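Local coordinates for protein nucleocapsid (Crimean-congo hemorrhagic fever virus, PDB 4AKL) that binds single- and double-stranded RNA, probably helps package the viral genome, and probably also cuts double-stranded DNA without sequence specificity, at residues Q300-D305 against N468-V472; P118-F124 against K292-R298; A129-R134 against D305-Y311; W106-Y110 against H376-L380; N142-A146 against Q463-Q467. All coordinates share one frame; numbering follows the deposited sequence. Where two conformers were deposited one is given.

Contact 1 (Q300-D305 against N468-V472); sequences QGAQID and NAYNV
Gln-300 and Tyr-470 meet at a slant, the amide plane of the glutamine standing 40° from the plane of the phenol ring. Gln-300 touches twice. Its CG rests 3.6 Å from CE1 of Tyr-470, and beyond it the chain bends at chi2, which brings the amide to the backbone of the same tyrosine. There NE2 donates to Tyr-470 O across 2.7 Å; the bond is bent, 138° at the hydrogen, and the nitrogen stands above the carbonyl plane. Gly-301 adds its CA, 4.0 Å from Tyr-470 CE1, so the last turn of the helix and the tyrosine ring pack backbone against ring.

The far end of the contact works differently. Asp-305 and Asn-468 cross at about a right angle, carboxylate and amide planes 73° apart, and Asn-468 ND2 gives an almost straight bond of 2.9 Å to Asp-305 OD2. That nitrogen comes from above the carboxylate plane, while the oxygen lies in the plane of the asparagine amide. The other arm of the amide is used at home: Asn-468 OD1 accepts from Tyr-470 N at 2.8 Å, an Asx turn leading into the type I turn Ala-469 to Val-472. One asparagine thus shapes its own loop and ties it to the neighbouring segment.

Helix 120-136 lies against both ends, with Arg-134 salt-bridged to Asp-305 and Phe-124 and Gln-127 touching Tyr-470. Helix 450-460 packs on Gln-303 and Ala-469, and helix 306-316 sets out directly after Asp-305.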
# COMPACT_ATOMS: atom_id res chain seq x y z
N GLN A 300 -6.54 -3.88 -4.28
CA GLN A 300 -6.02 -4.05 -2.93
C GLN A 300 -4.52 -4.35 -3.04
O GLN A 300 -3.72 -3.80 -2.26
CB GLN A 300 -6.76 -5.17 -2.17
CG GLN A 300 -6.49 -5.24 -0.65
CD GLN A 300 -7.17 -4.11 0.16
OE1 GLN A 300 -7.53 -3.06 -0.38
NE2 GLN A 300 -7.36 -4.34 1.46
N GLY A 301 -4.16 -5.20 -4.01
CA GLY A 301 -2.77 -5.61 -4.18
C GLY A 301 -1.82 -4.54 -4.70
O GLY A 301 -0.61 -4.69 -4.59
N ALA A 302 -2.33 -3.45 -5.28
CA ALA A 302 -1.44 -2.36 -5.67
C ALA A 302 -1.19 -1.33 -4.57
O ALA A 302 -0.42 -0.41 -4.80
CB ALA A 302 -1.97 -1.66 -6.92
N GLN A 303 -1.83 -1.45 -3.40
CA GLN A 303 -1.64 -0.46 -2.32
C GLN A 303 -0.21 -0.49 -1.83
O GLN A 303 0.31 -1.56 -1.47
CB GLN A 303 -2.57 -0.72 -1.11
CG GLN A 303 -3.95 -0.08 -1.23
CD GLN A 303 -4.88 -0.56 -0.15
OE1 GLN A 303 -4.45 -0.98 0.94
NE2 GLN A 303 -6.17 -0.51 -0.44
N ILE A 304 0.41 0.66 -1.80
CA ILE A 304 1.79 0.73 -1.41
C ILE A 304 1.91 0.49 0.12
O ILE A 304 1.10 0.94 0.88
CB ILE A 304 2.41 2.03 -1.94
CG1 ILE A 304 3.88 2.09 -1.55
CG2 ILE A 304 1.64 3.28 -1.44
CD1 ILE A 304 4.64 3.19 -2.38
N ASP A 305 2.90 -0.29 0.52
CA ASP A 305 3.33 -0.32 1.86
C ASP A 305 4.48 0.67 1.94
O ASP A 305 5.60 0.41 1.45
CB ASP A 305 3.78 -1.72 2.28
CG ASP A 305 4.17 -1.78 3.75
OD1 ASP A 305 4.59 -0.74 4.28
OD2 ASP A 305 4.04 -2.88 4.38
N ASN A 468 0.25 -0.82 7.73
CA ASN A 468 -0.01 -1.55 6.48
C ASN A 468 -1.46 -1.90 6.55
O ASN A 468 -1.94 -2.42 7.59
CB ASN A 468 0.90 -2.77 6.39
CG ASN A 468 0.47 -3.80 5.29
OD1 ASN A 468 -0.68 -4.28 5.25
ND2 ASN A 468 1.41 -4.15 4.44
N ALA A 469 -2.20 -1.63 5.47
CA ALA A 469 -3.66 -1.86 5.49
C ALA A 469 -4.11 -2.90 4.46
O ALA A 469 -5.31 -2.95 4.12
CB ALA A 469 -4.42 -0.52 5.29
N TYR A 470 -3.17 -3.73 4.00
CA TYR A 470 -3.49 -4.74 3.01
C TYR A 470 -4.63 -5.67 3.45
O TYR A 470 -5.50 -5.91 2.64
CB TYR A 470 -2.26 -5.60 2.60
CG TYR A 470 -2.62 -6.68 1.57
CD1 TYR A 470 -3.18 -6.32 0.35
CD2 TYR A 470 -2.41 -8.05 1.80
CE1 TYR A 470 -3.52 -7.25 -0.59
CE2 TYR A 470 -2.75 -9.00 0.83
CZ TYR A 470 -3.31 -8.57 -0.36
OH TYR A 470 -3.68 -9.43 -1.36
N ASN A 471 -4.64 -6.15 4.71
CA ASN A 471 -5.71 -7.09 5.23
C ASN A 471 -6.96 -6.44 5.83
O ASN A 471 -7.67 -7.08 6.55
CB ASN A 471 -5.11 -8.07 6.28
CG ASN A 471 -4.13 -9.00 5.69
OD1 ASN A 471 -4.42 -9.62 4.67
ND2 ASN A 471 -2.97 -9.11 6.31
N VAL A 472 -7.18 -5.17 5.55
CA VAL A 472 -8.41 -4.47 5.92
C VAL A 472 -9.44 -4.89 4.85
O VAL A 472 -9.14 -4.88 3.64
CB VAL A 472 -8.19 -2.91 6.03
CG1 VAL A 472 -9.46 -2.19 6.02
CG2 VAL A 472 -7.44 -2.58 7.28

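Contact 2 (P118-F124 against K292-R298); sequences PKIEQLF and KNSSALR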
# COMPACT_ATOMS: atom_id res chain seq x y z
N PRO A 118 1.91 -4.86 -13.68
CA PRO A 118 2.38 -6.10 -13.10
C PRO A 118 1.40 -7.27 -13.29
O PRO A 118 0.20 -7.06 -13.44
CB PRO A 118 2.50 -5.78 -11.63
CG PRO A 118 1.60 -4.70 -11.37
CD PRO A 118 1.50 -3.90 -12.64
N LYS A 119 1.92 -8.47 -13.29
CA LYS A 119 1.10 -9.69 -13.15
C LYS A 119 0.56 -9.71 -11.73
O LYS A 119 1.18 -9.18 -10.79
CB LYS A 119 1.94 -10.91 -13.43
CG LYS A 119 2.38 -10.99 -14.91
CD LYS A 119 3.78 -11.68 -15.12
CE LYS A 119 4.90 -10.61 -15.31
NZ LYS A 119 6.32 -11.09 -15.01
N ILE A 120 -0.58 -10.35 -11.54
CA ILE A 120 -1.21 -10.34 -10.24
C ILE A 120 -0.27 -11.01 -9.20
O ILE A 120 -0.24 -10.60 -8.07
CB ILE A 120 -2.62 -10.97 -10.30
CG1 ILE A 120 -3.40 -10.77 -9.00
CG2 ILE A 120 -2.53 -12.45 -10.62
CD1 ILE A 120 -3.73 -9.36 -8.68
N GLU A 121 0.51 -12.03 -9.61
CA GLU A 121 1.36 -12.79 -8.70
C GLU A 121 2.45 -11.86 -8.14
O GLU A 121 2.79 -11.95 -6.98
CB GLU A 121 2.05 -13.99 -9.39
CG GLU A 121 1.21 -15.21 -9.77
CD GLU A 121 0.39 -15.07 -11.10
OE1 GLU A 121 0.55 -14.05 -11.83
OE2 GLU A 121 -0.41 -16.00 -11.36
N GLN A 122 2.98 -10.97 -8.99
CA GLN A 122 3.96 -9.94 -8.57
C GLN A 122 3.36 -9.02 -7.50
O GLN A 122 4.07 -8.64 -6.58
CB GLN A 122 4.47 -9.13 -9.76
CG GLN A 122 5.27 -9.97 -10.77
CD GLN A 122 5.60 -9.20 -12.01
OE1 GLN A 122 4.72 -8.76 -12.70
NE2 GLN A 122 6.90 -9.04 -12.31
N LEU A 123 2.07 -8.70 -7.60
CA LEU A 123 1.39 -7.89 -6.57
C LEU A 123 1.24 -8.67 -5.29
O LEU A 123 1.57 -8.14 -4.21
CB LEU A 123 -0.02 -7.39 -6.98
CG LEU A 123 -0.14 -6.39 -8.09
CD1 LEU A 123 -1.58 -6.02 -8.42
CD2 LEU A 123 0.68 -5.11 -7.71
N PHE A 124 0.74 -9.93 -5.40
CA PHE A 124 0.54 -10.74 -4.18
C PHE A 124 1.82 -11.00 -3.46
O PHE A 124 1.87 -10.87 -2.24
CB PHE A 124 -0.15 -12.06 -4.48
CG PHE A 124 -1.60 -11.94 -4.81
CD1 PHE A 124 -2.38 -10.84 -4.40
CD2 PHE A 124 -2.22 -12.95 -5.51
CE1 PHE A 124 -3.74 -10.78 -4.72
CE2 PHE A 124 -3.58 -12.87 -5.81
CZ PHE A 124 -4.32 -11.78 -5.41
N LYS A 292 -7.69 -15.45 -8.11
CA LYS A 292 -6.62 -14.47 -8.01
C LYS A 292 -6.81 -13.35 -9.02
O LYS A 292 -6.67 -12.20 -8.65
CB LYS A 292 -5.26 -15.14 -8.22
CG LYS A 292 -4.88 -16.16 -7.12
CD LYS A 292 -3.78 -17.13 -7.62
CE LYS A 292 -2.88 -17.64 -6.48
NZ LYS A 292 -1.81 -16.66 -6.10
N ASN A 293 -7.14 -13.67 -10.27
CA ASN A 293 -7.29 -12.62 -11.30
C ASN A 293 -8.66 -11.96 -11.22
O ASN A 293 -9.58 -12.30 -11.98
CB ASN A 293 -7.01 -13.14 -12.73
CG ASN A 293 -5.55 -13.52 -12.92
OD1 ASN A 293 -4.79 -12.79 -13.58
ND2 ASN A 293 -5.15 -14.64 -12.34
N SER A 294 -8.78 -11.05 -10.26
CA SER A 294 -9.96 -10.21 -10.11
C SER A 294 -9.46 -8.78 -9.83
O SER A 294 -8.46 -8.59 -9.14
CB SER A 294 -10.84 -10.72 -8.96
OG SER A 294 -10.34 -10.29 -7.69
N SER A 295 -10.18 -7.79 -10.38
CA SER A 295 -9.80 -6.38 -10.26
C SER A 295 -9.83 -5.89 -8.82
O SER A 295 -9.05 -5.03 -8.46
CB SER A 295 -10.71 -5.52 -11.12
OG SER A 295 -10.85 -6.11 -12.39
N ALA A 296 -10.74 -6.44 -8.00
CA ALA A 296 -10.78 -6.12 -6.57
C ALA A 296 -9.44 -6.55 -5.90
O ALA A 296 -8.82 -5.80 -5.16
CB ALA A 296 -12.03 -6.76 -5.90
N LEU A 297 -8.97 -7.75 -6.20
CA LEU A 297 -7.67 -8.22 -5.65
C LEU A 297 -6.49 -7.44 -6.29
O LEU A 297 -5.48 -7.17 -5.60
CB LEU A 297 -7.52 -9.77 -5.77
CG LEU A 297 -8.27 -10.66 -4.74
CD1 LEU A 297 -8.32 -12.20 -5.11
CD2 LEU A 297 -7.67 -10.49 -3.33
N ARG A 298 -6.61 -7.03 -7.57
CA ARG A 298 -5.57 -6.17 -8.18
C ARG A 298 -5.46 -4.81 -7.47
O ARG A 298 -4.34 -4.39 -7.15
CB ARG A 298 -5.75 -5.99 -9.69
CG ARG A 298 -4.81 -4.88 -10.35
CD ARG A 298 -4.89 -4.94 -11.87
NE ARG A 298 -4.44 -6.25 -12.36
CZ ARG A 298 -3.17 -6.60 -12.60
NH1 ARG A 298 -2.16 -5.73 -12.41
NH2 ARG A 298 -2.90 -7.83 -13.04
O HOH W 1 -1.97 -11.32 -14.29
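The Phe-124 ring has Ile-120 CG1 over one face, toward the rim, while Lys-292 CB and Leu-297 CB come up to its edge in the ring plane, Leu-297 CB at 3.8 Å from CZ. The Arg-298 guanidinium is likewise engaged at its edge, by the carbonyl of Pro-118 and by a water, and has Leu-123 CD1 over one face. These groups join two helix N-termini: the start of helix 120-136, with Lys-119 as N-cap, meets the break between helices 270-292 and 295-301, where Ser-294 is the N-cap and its OG accepts from Leu-297 N.

Ile-120 reaches into that break. Its CD1 lies 3.7 Å from Arg-298 CA, its CG1 3.6 Å from Lys-292 O, and its CG2 beside the amide of Asn-293, whose ND2 is bound to Glu-289 O. The arginine chain is extended as far as CD and then bends at chi3 (-61°), swinging its end across to the residues before helix 120-136. The water at its edge accepts from Ile-120 N and donates to Asn-293 OD1. Arg-298 grips a single oxygen end-on: NH1 lies 2.9 Å and NH2 3.2 Å from Pro-118 O, which is within 7° of the guanidinium plane for both.

Contact 3 (A129-R134 against D305-Y311); sequences AALKWR and DTVFSSY
Trp-133 lies across the start of helix 306-316, and its indole can be followed outward. CB sits 3.5 Å from Phe-308 CE1. CG then meets Phe-308 CD1, also at 3.5 Å, with the phenyl edge directed at the face of the five-membered ring in a T-shaped pair whose planes are 69° apart. With CG turned away from the backbone N (chi1 178°), the indole reaches over to the partner helix, and the six-membered ring continues to Val-307, beside Phe-308, and to Tyr-311, one turn further on: CZ3 touches Val-307 CG1, CH2 comes near Val-307 CG2, and CZ2 ends 3.5 Å from Tyr-311 CD2, the two rings meeting obliquely. NE1 is held from outside, by Gly-92 O.

Phe-308, edge-on to the tryptophan, turns a face to Ala-130, one turn before it on the same helix. Ala-130 CA stands 3.7 Å from the ring centroid, almost on the normal, a CH-pi contact at the point where the two backbones are nearest.

Arg-134 borders the aromatic group with a side-on salt bridge. Its NE bonds to Asp-305 OD2 at 2.9 Å, on the syn lone pair, and its NH2 to OD1 at 3.0 Å in a nearly straight bond. The same OD1 weakly caps Phe-308 N, so the carboxylate that opens helix 306-316 is itself fixed in rotation by an arginine of the other helix.

Trp-133, Phe-308 and Tyr-311 form an aromatic cluster in the buried core of this mainly helical nucleocapsid protein, where the segments 129-134 and 306-311 of their helices cross nearly at right angles, 88°, with axes 9.7 Å apart.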
# COMPACT_ATOMS: atom_id res chain seq x y z
N ALA A 129 5.52 -10.22 0.99
CA ALA A 129 6.87 -9.84 1.34
C ALA A 129 6.90 -8.69 2.37
O ALA A 129 7.74 -8.69 3.26
CB ALA A 129 7.69 -9.51 0.10
N ALA A 130 6.00 -7.74 2.23
CA ALA A 130 5.91 -6.59 3.14
C ALA A 130 5.52 -7.01 4.54
O ALA A 130 6.05 -6.51 5.51
CB ALA A 130 4.92 -5.56 2.60
N LEU A 131 4.60 -7.92 4.65
CA LEU A 131 4.22 -8.43 5.96
C LEU A 131 5.38 -9.24 6.58
O LEU A 131 5.69 -9.09 7.76
CB LEU A 131 2.95 -9.23 5.88
CG LEU A 131 1.69 -8.44 5.48
CD1 LEU A 131 0.52 -9.45 5.03
CD2 LEU A 131 1.19 -7.44 6.59
N LYS A 132 6.03 -10.07 5.77
CA LYS A 132 7.18 -10.82 6.24
C LYS A 132 8.31 -9.92 6.76
O LYS A 132 8.85 -10.17 7.85
CB LYS A 132 7.72 -11.74 5.14
CG LYS A 132 8.87 -12.70 5.61
CD LYS A 132 9.12 -13.81 4.57
CE LYS A 132 10.51 -14.51 4.78
NZ LYS A 132 10.70 -14.87 6.18
N TRP A 133 8.66 -8.89 5.98
CA TRP A 133 9.66 -7.94 6.35
C TRP A 133 9.32 -7.35 7.71
O TRP A 133 10.19 -7.34 8.58
CB TRP A 133 9.74 -6.86 5.28
CG TRP A 133 10.69 -5.75 5.49
CD1 TRP A 133 11.98 -5.67 5.04
CD2 TRP A 133 10.42 -4.54 6.16
NE1 TRP A 133 12.55 -4.46 5.40
CE2 TRP A 133 11.61 -3.75 6.09
CE3 TRP A 133 9.30 -4.03 6.81
CZ2 TRP A 133 11.68 -2.45 6.66
CZ3 TRP A 133 9.38 -2.73 7.39
CH2 TRP A 133 10.58 -1.98 7.30
N ARG A 134 8.08 -6.88 7.88
CA ARG A 134 7.63 -6.31 9.14
C ARG A 134 7.79 -7.31 10.33
O ARG A 134 8.33 -6.95 11.36
CB ARG A 134 6.19 -5.85 9.05
CG ARG A 134 6.02 -4.64 8.20
CD ARG A 134 4.62 -4.37 7.86
NE ARG A 134 4.48 -3.00 7.26
CZ ARG A 134 4.04 -1.90 7.87
NH1 ARG A 134 3.64 -1.92 9.15
NH2 ARG A 134 3.95 -0.76 7.19
N ASP A 305 2.90 -0.29 0.52
CA ASP A 305 3.33 -0.32 1.86
C ASP A 305 4.48 0.67 1.94
O ASP A 305 5.60 0.41 1.45
CB ASP A 305 3.78 -1.72 2.28
CG ASP A 305 4.17 -1.78 3.75
OD1 ASP A 305 4.59 -0.74 4.28
OD2 ASP A 305 4.04 -2.88 4.38
N THR A 306 4.20 1.80 2.57
CA THR A 306 5.07 2.95 2.54
C THR A 306 6.44 2.67 3.11
O THR A 306 7.44 3.00 2.50
CB THR A 306 4.40 4.16 3.25
OG1 THR A 306 3.23 4.52 2.51
CG2 THR A 306 5.31 5.43 3.36
N VAL A 307 6.50 2.04 4.25
CA VAL A 307 7.76 1.80 4.84
C VAL A 307 8.53 0.68 4.10
O VAL A 307 9.74 0.81 3.88
CB VAL A 307 7.65 1.58 6.37
CG1 VAL A 307 7.02 0.25 6.70
CG2 VAL A 307 9.07 1.70 7.01
N PHE A 308 7.83 -0.37 3.69
CA PHE A 308 8.47 -1.48 2.98
C PHE A 308 9.08 -1.03 1.67
O PHE A 308 10.27 -1.31 1.38
CB PHE A 308 7.49 -2.63 2.75
CG PHE A 308 8.08 -3.80 2.04
CD1 PHE A 308 9.11 -4.55 2.62
CD2 PHE A 308 7.68 -4.14 0.77
CE1 PHE A 308 9.66 -5.60 1.99
CE2 PHE A 308 8.21 -5.18 0.12
CZ PHE A 308 9.21 -5.94 0.71
N SER A 309 8.25 -0.35 0.87
CA SER A 309 8.69 0.14 -0.41
C SER A 309 9.81 1.13 -0.18
O SER A 309 10.78 1.11 -0.89
CB SER A 309 7.51 0.75 -1.21
OG SER A 309 6.73 -0.21 -1.90
N SER A 310 9.72 1.97 0.83
CA SER A 310 10.81 2.90 1.05
C SER A 310 12.17 2.22 1.33
O SER A 310 13.21 2.70 0.84
CB SER A 310 10.44 3.96 2.11
OG SER A 310 9.41 4.85 1.56
N TYR A 311 12.15 1.11 2.09
CA TYR A 311 13.36 0.37 2.40
C TYR A 311 13.87 -0.40 1.16
O TYR A 311 15.10 -0.53 0.94
CB TYR A 311 13.15 -0.55 3.62
CG TYR A 311 13.63 0.10 4.90
CD1 TYR A 311 14.95 0.08 5.24
CD2 TYR A 311 12.75 0.77 5.74
CE1 TYR A 311 15.41 0.69 6.41
CE2 TYR A 311 13.19 1.38 6.90
CZ TYR A 311 14.52 1.34 7.22
OH TYR A 311 14.93 1.97 8.34

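Contact 4 (W106-Y110 against H376-L380); sequences WDESY and HPAVL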
# COMPACT_ATOMS: atom_id res chain seq x y z
N TRP A 106 9.11 -9.78 -8.60
CA TRP A 106 9.07 -8.36 -8.93
C TRP A 106 10.45 -7.70 -8.95
O TRP A 106 10.71 -6.85 -9.83
CB TRP A 106 8.12 -7.59 -7.98
CG TRP A 106 8.16 -7.89 -6.51
CD1 TRP A 106 7.57 -8.94 -5.86
CD2 TRP A 106 8.79 -7.12 -5.51
NE1 TRP A 106 7.81 -8.89 -4.53
CE2 TRP A 106 8.56 -7.77 -4.28
CE3 TRP A 106 9.54 -5.96 -5.53
CZ2 TRP A 106 9.04 -7.29 -3.08
CZ3 TRP A 106 10.04 -5.48 -4.34
CH2 TRP A 106 9.77 -6.14 -3.12
N ASP A 107 11.33 -8.05 -8.02
CA ASP A 107 12.66 -7.43 -7.93
C ASP A 107 13.53 -7.67 -9.17
O ASP A 107 14.15 -6.74 -9.70
CB ASP A 107 13.38 -7.89 -6.63
CG ASP A 107 14.85 -7.41 -6.53
OD1 ASP A 107 15.10 -6.16 -6.60
OD2 ASP A 107 15.75 -8.30 -6.33
N GLU A 108 13.58 -8.90 -9.66
CA GLU A 108 14.36 -9.24 -10.86
C GLU A 108 13.67 -8.78 -12.17
O GLU A 108 14.26 -8.84 -13.26
CB GLU A 108 14.69 -10.75 -10.89
CG GLU A 108 15.80 -11.11 -9.91
CD GLU A 108 16.27 -12.58 -10.03
OE1 GLU A 108 15.72 -13.39 -10.82
OE2 GLU A 108 17.23 -12.92 -9.29
N SER A 109 12.44 -8.31 -12.05
CA SER A 109 11.68 -7.77 -13.18
C SER A 109 11.50 -6.26 -13.05
O SER A 109 10.70 -5.72 -13.77
CB SER A 109 10.30 -8.44 -13.25
OG SER A 109 10.50 -9.76 -13.70
N TYR A 110 12.27 -5.61 -12.16
CA TYR A 110 12.13 -4.18 -11.91
C TYR A 110 12.13 -3.39 -13.23
O TYR A 110 11.32 -2.52 -13.40
CB TYR A 110 13.19 -3.61 -10.95
CG TYR A 110 12.79 -2.22 -10.51
CD1 TYR A 110 11.96 -2.03 -9.40
CD2 TYR A 110 13.18 -1.08 -11.26
CE1 TYR A 110 11.56 -0.73 -9.01
CE2 TYR A 110 12.79 0.17 -10.90
CZ TYR A 110 11.97 0.36 -9.77
OH TYR A 110 11.60 1.61 -9.42
N HIS A 376 3.06 -1.10 -10.32
CA HIS A 376 3.40 -1.98 -9.16
C HIS A 376 3.87 -1.12 -8.02
O HIS A 376 4.61 -0.12 -8.24
CB HIS A 376 4.44 -3.00 -9.56
CG HIS A 376 4.72 -4.06 -8.53
ND1 HIS A 376 5.50 -3.83 -7.42
CD2 HIS A 376 4.36 -5.36 -8.46
CE1 HIS A 376 5.59 -4.94 -6.71
NE2 HIS A 376 4.92 -5.89 -7.33
N PRO A 377 3.49 -1.49 -6.76
CA PRO A 377 3.79 -0.65 -5.60
C PRO A 377 5.23 -0.51 -5.17
O PRO A 377 5.53 0.31 -4.27
CB PRO A 377 3.01 -1.33 -4.46
CG PRO A 377 2.83 -2.74 -4.88
CD PRO A 377 2.60 -2.60 -6.36
N ALA A 378 6.09 -1.30 -5.78
CA ALA A 378 7.53 -1.27 -5.50
C ALA A 378 8.27 -0.41 -6.51
O ALA A 378 9.48 -0.35 -6.46
CB ALA A 378 8.09 -2.65 -5.52
N VAL A 379 7.53 0.25 -7.43
CA VAL A 379 8.14 1.08 -8.46
C VAL A 379 8.17 2.56 -8.02
O VAL A 379 7.12 3.15 -7.69
CB VAL A 379 7.44 0.92 -9.81
CG1 VAL A 379 8.09 1.83 -10.93
CG2 VAL A 379 7.43 -0.56 -10.22
N LEU A 380 9.37 3.13 -7.98
CA LEU A 380 9.57 4.54 -7.66
C LEU A 380 9.13 5.49 -8.76
O LEU A 380 9.17 5.15 -9.93
CB LEU A 380 11.03 4.80 -7.31
CG LEU A 380 11.37 6.17 -6.67
CD1 LEU A 380 10.57 6.41 -5.35
CD2 LEU A 380 12.85 6.26 -6.39
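Ala-378 CB fits closely against the benzene part of the Trp-106 indole, 3.6 Å from both CE3 and CZ3. Beside it His-376 puts only its CE1 corner over one face of the indole, 3.7 Å above the plane and toward the rim. Here the fit is slacker: the planes are 28° apart and slid so far that the rings barely overlap, their centroids 5.2 Å apart. The nearest approach of the two side chains is instead His-376 NE2 to Trp-106 CB. That nitrogen is bonded to Gln-122 O, and ND1 on the other side accepts from Ala-378 N at 3.1 Å, so the imidazole is held from both sides.

Both segments of this buried contact contain a type I turn, Asp-107 to Tyr-110 and His-376 to Val-379, and the contact joins residues 106-110 to the loop before helix 385-392. Tyr-110 spans the gap between them. With CG opposite the backbone N (chi1 -167°), the ring extends edge-first to the second turn, where CE1 comes 3.3 Å from Ala-378 O in the ring plane. Its hydroxyl accepts from Leu-380 N at 3.1 Å and also bonds to Leu-362 O. Val-379 comes up to that hydroxyl, its CA 3.6 Å from Tyr-110 OH, while its CG2 meets CE1 only loosely at 4.3 Å.

Contact 5 (N142-A146 against Q463-Q467); sequences NANTA and QSPFQ
Ala-143 O is gripped from opposite faces of its carbonyl plane, by Gln-467 NE2 across the contact and by Ala-146 N within its own turn. The glutamine bond is 2.9 Å and nearly straight at 166°, with the oxygen close to the amide plane of Gln-467 but the nitrogen well above the plane of the carbonyl. The chain of Gln-467 is extended beyond CG, which carries the amide along the backbone of residues 143-144, CG passing 3.4 Å from Asn-144 O on the way. Its other arm turns back into its own loop: OE1 takes Gln-463 N at 2.8 Å, in the carbonyl plane, and more weakly Ser-464 N. With both ends engaged, the amide can hardly rotate.

Neither segment is part of a long helix or a strand. A short 3-10 turn at 143-144 meets the type I turn Ser-464 to Gln-467, which opens with an ST turn, Ser-464 OG accepting from Phe-466 N at 3.0 Å. That hydroxyl also sits 3.1 Å from Asn-144 O, and Ser-464 CB packs against Asn-144 CB, whose amide ND2 is bonded to Glu-79.

In the second half of the turn the backbones come close together. Gln-467 CA makes a CA-H...O contact of 3.3 Å with Ala-146 O, and Thr-145 CG2 rests 4.0 Å from Phe-466 CB, the two side chains crossing at a slant. Phe-466 O is taken by Arg-134 of helix 120-136, while the phenyl ring leads away to helices 77-83 and 385-392.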
# COMPACT_ATOMS: atom_id res chain seq x y z
N ASN A 142 3.87 -0.78 18.24
CA ASN A 142 2.62 -0.16 18.72
C ASN A 142 1.58 -0.26 17.60
O ASN A 142 1.90 -0.75 16.50
CB ASN A 142 2.80 1.30 19.23
CG ASN A 142 3.34 2.30 18.14
OD1 ASN A 142 3.29 2.07 16.89
ND2 ASN A 142 3.86 3.43 18.64
N ALA A 143 0.36 0.20 17.87
CA ALA A 143 -0.72 0.14 16.87
C ALA A 143 -0.40 0.97 15.64
O ALA A 143 -0.79 0.62 14.55
CB ALA A 143 -2.05 0.58 17.48
N ASN A 144 0.32 2.09 15.81
CA ASN A 144 0.72 2.96 14.67
C ASN A 144 1.67 2.25 13.71
O ASN A 144 1.79 2.67 12.59
CB ASN A 144 1.38 4.25 15.17
CG ASN A 144 0.39 5.21 15.89
OD1 ASN A 144 -0.86 5.16 15.68
ND2 ASN A 144 0.96 6.13 16.72
N THR A 145 2.35 1.18 14.15
CA THR A 145 3.30 0.44 13.31
C THR A 145 2.84 -0.98 13.01
O THR A 145 3.67 -1.85 12.72
CB THR A 145 4.69 0.45 13.99
OG1 THR A 145 4.57 -0.01 15.37
CG2 THR A 145 5.32 1.90 13.93
N ALA A 146 1.53 -1.21 13.09
CA ALA A 146 0.93 -2.54 12.92
C ALA A 146 0.42 -2.76 11.52
O ALA A 146 0.23 -1.81 10.76
CB ALA A 146 -0.27 -2.76 13.95
N GLN A 463 -4.40 5.53 10.79
CA GLN A 463 -4.13 6.67 11.62
C GLN A 463 -2.62 6.96 11.80
O GLN A 463 -2.23 7.70 12.70
CB GLN A 463 -4.79 6.46 12.96
CG GLN A 463 -6.28 6.45 12.83
CD GLN A 463 -6.98 6.35 14.10
OE1 GLN A 463 -8.18 6.27 14.10
NE2 GLN A 463 -6.25 6.37 15.23
N SER A 464 -1.80 6.38 10.92
CA SER A 464 -0.38 6.58 10.86
C SER A 464 0.07 6.19 9.47
O SER A 464 -0.54 5.26 8.86
CB SER A 464 0.33 5.72 11.88
OG SER A 464 1.72 5.59 11.63
N PRO A 465 1.12 6.87 8.94
CA PRO A 465 1.74 6.43 7.70
C PRO A 465 2.46 5.08 7.76
O PRO A 465 2.73 4.52 6.70
CB PRO A 465 2.75 7.55 7.36
CG PRO A 465 2.96 8.30 8.58
CD PRO A 465 1.73 8.11 9.45
N PHE A 466 2.75 4.57 8.99
CA PHE A 466 3.51 3.34 9.17
C PHE A 466 2.67 2.09 9.35
O PHE A 466 3.22 1.04 9.58
CB PHE A 466 4.49 3.52 10.32
CG PHE A 466 5.42 4.64 10.06
CD1 PHE A 466 6.48 4.47 9.21
CD2 PHE A 466 5.20 5.89 10.63
CE1 PHE A 466 7.37 5.57 8.90
CE2 PHE A 466 6.06 6.95 10.33
CZ PHE A 466 7.16 6.78 9.45
N GLN A 467 1.37 2.21 9.21
CA GLN A 467 0.45 1.09 9.18
C GLN A 467 0.35 0.49 7.81
O GLN A 467 0.39 1.20 6.84
CB GLN A 467 -0.95 1.51 9.66
CG GLN A 467 -1.05 1.59 11.13
CD GLN A 467 -2.18 2.45 11.64
OE1 GLN A 467 -2.75 3.29 10.91
NE2 GLN A 467 -2.51 2.27 12.92

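From the N terminus, residues 106-110 come first, and contact 4 closes its loop only at 376-380. Contacts 2 and 3, opening at 118-124 and 129-134 on the same helix 120-136, both lie within that loop; they cross each other, since contact 2 closes at 292-298 and contact 3 at 305-311. Contact 5 opens at 142-146 and contact 1 at 300-305, and each returns after helix 450-460, crossing contacts 3 and 4 and one another; contact 5 also crosses contact 2, whereas contact 1 follows it in series. Contacts 2 and 3 tie helix 120-136 to helices 295-301 and 306-316, contact 4 brings in the loop before helix 385-392, and contacts 1 and 5 the C-terminal loop.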